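Side-chain contact in phosphohistidine phosphatase sixA (PDB 1UJC), which removes phosphate from the phosphorylated histidine of the HPt domain of the ArcB sensor in the multistep His-Asp phosphorelay: residues C82-V85 with G86-S89. Numbering follows the deposited sequence.
Sequences CGDV and GLVS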
loop_
_atom_site.group_PDB
_atom_site.type_symbol
_atom_site.label_atom_id
_atom_site.label_comp_id
_atom_site.label_asym_id
_atom_site.label_seq_id
_atom_site.Cartn_x
_atom_site.Cartn_y
_atom_site.Cartn_z
ATOM N N CYS A 82 2.723 -8.999 10.407
ATOM C CA CYS A 82 3.831 -9.953 10.533
ATOM C C CYS A 82 4.170 -10.684 9.235
ATOM O O CYS A 82 4.914 -11.668 9.240
ATOM C CB CYS A 82 3.496 -10.992 11.604
ATOM S SG CYS A 82 3.048 -10.291 13.197
ATOM N N GLY A 83 3.618 -10.196 8.132
ATOM C CA GLY A 83 3.850 -10.811 6.839
ATOM C C GLY A 83 5.307 -10.997 6.472
ATOM O O GLY A 83 6.182 -10.259 6.922
ATOM N N ASP A 84 5.558 -11.998 5.637
ATOM C CA ASP A 84 6.905 -12.314 5.186
ATOM C C ASP A 84 7.265 -11.406 4.010
ATOM O O ASP A 84 6.798 -11.616 2.886
ATOM C CB ASP A 84 6.963 -13.780 4.765
ATOM C CG ASP A 84 8.363 -14.234 4.448
ATOM O OD1 ASP A 84 8.817 -15.219 5.063
ATOM O OD2 ASP A 84 9.012 -13.607 3.589
ATOM N N VAL A 85 8.087 -10.394 4.271
ATOM C CA VAL A 85 8.476 -9.443 3.237
ATOM C C VAL A 85 9.124 -10.130 2.038
ATOM O O VAL A 85 9.088 -9.616 0.920
ATOM C CB VAL A 85 9.442 -8.368 3.795
ATOM C CG1 VAL A 85 10.843 -8.946 3.961
ATOM C CG2 VAL A 85 9.462 -7.162 2.877
ATOM N N GLY A 86 9.712 -11.297 2.273
ATOM C CA GLY A 86 10.349 -12.023 1.190
ATOM C C GLY A 86 9.334 -12.514 0.178
ATOM O O GLY A 86 9.544 -12.396 -1.029
ATOM N N LEU A 87 8.232 -13.067 0.676
ATOM C CA LEU A 87 7.178 -13.585 -0.184
ATOM C C LEU A 87 6.447 -12.443 -0.887
ATOM O O LEU A 87 6.012 -12.584 -2.023
ATOM C CB LEU A 87 6.192 -14.426 0.634
ATOM C CG LEU A 87 6.725 -15.730 1.244
ATOM C CD1 LEU A 87 5.639 -16.382 2.098
ATOM C CD2 LEU A 87 7.173 -16.677 0.139
ATOM N N VAL A 88 6.309 -11.309 -0.208
ATOM C CA VAL A 88 5.651 -10.164 -0.820
ATOM C C VAL A 88 6.531 -9.711 -1.983
ATOM O O VAL A 88 6.051 -9.454 -3.088
ATOM C CB VAL A 88 5.490 -9.001 0.183
ATOM C CG1 VAL A 88 4.851 -7.811 -0.511
ATOM C CG2 VAL A 88 4.637 -9.450 1.365
ATOM N N SER A 89 7.828 -9.624 -1.715
ATOM C CA SER A 89 8.814 -9.227 -2.714
ATOM C C SER A 89 8.754 -10.141 -3.941
ATOM O O SER A 89 8.755 -9.672 -5.084
ATOM C CB SER A 89 10.210 -9.287 -2.090
ATOM O OG SER A 89 11.218 -9.219 -3.076
#
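The backbone N of G86 lies 2.7 Å from OD2 of D84, a short but strongly bent and weak hydrogen bond. That oxygen is within range because CG of D84 stands anti to its own nitrogen (chi1 -173°), which turns the carboxylate back over the opening turn of the helix. The backbone of this capping residue is itself secured by E78, whose OE2 accepts from D84 N. At L87 the same carboxylate oxygen is used again: L87 N donates to D84 OD2 over 3.1 Å, a straighter bond that reaches the oxygen from above the carboxylate plane, 41° out of it. L87 N also makes a weak bond to the carbonyl oxygen of D84, with 3.0 Å between L87 N and D84 O. The L87 side chain runs obliquely across that of D84, with CG of L87 3.9 Å from CG of D84 and CD1 of L87 resting near CB of D84, so a leucine branch flanks the capping group. V88 closes the first helical hydrogen bond, its N lying 3.1 Å from D84 O in the carbonyl plane, while CG2 of V88 sits 3.4 Å from the same oxygen. V88 is buried and turns its side chain onto L115 of helix 111-119 and onto E78 and L79 of the preceding loop. S89 N makes the next i to i+4 helical bond, to V85 O at 2.9 Å, and the S89 side chain touches E118 of helix 111-119. OD2 of D84 thus accepts from the amides of G86 and L87 in the first turn, the classic aspartate N-cap, here starting helix 85-98 of the alpha-beta histidine phosphatase fold.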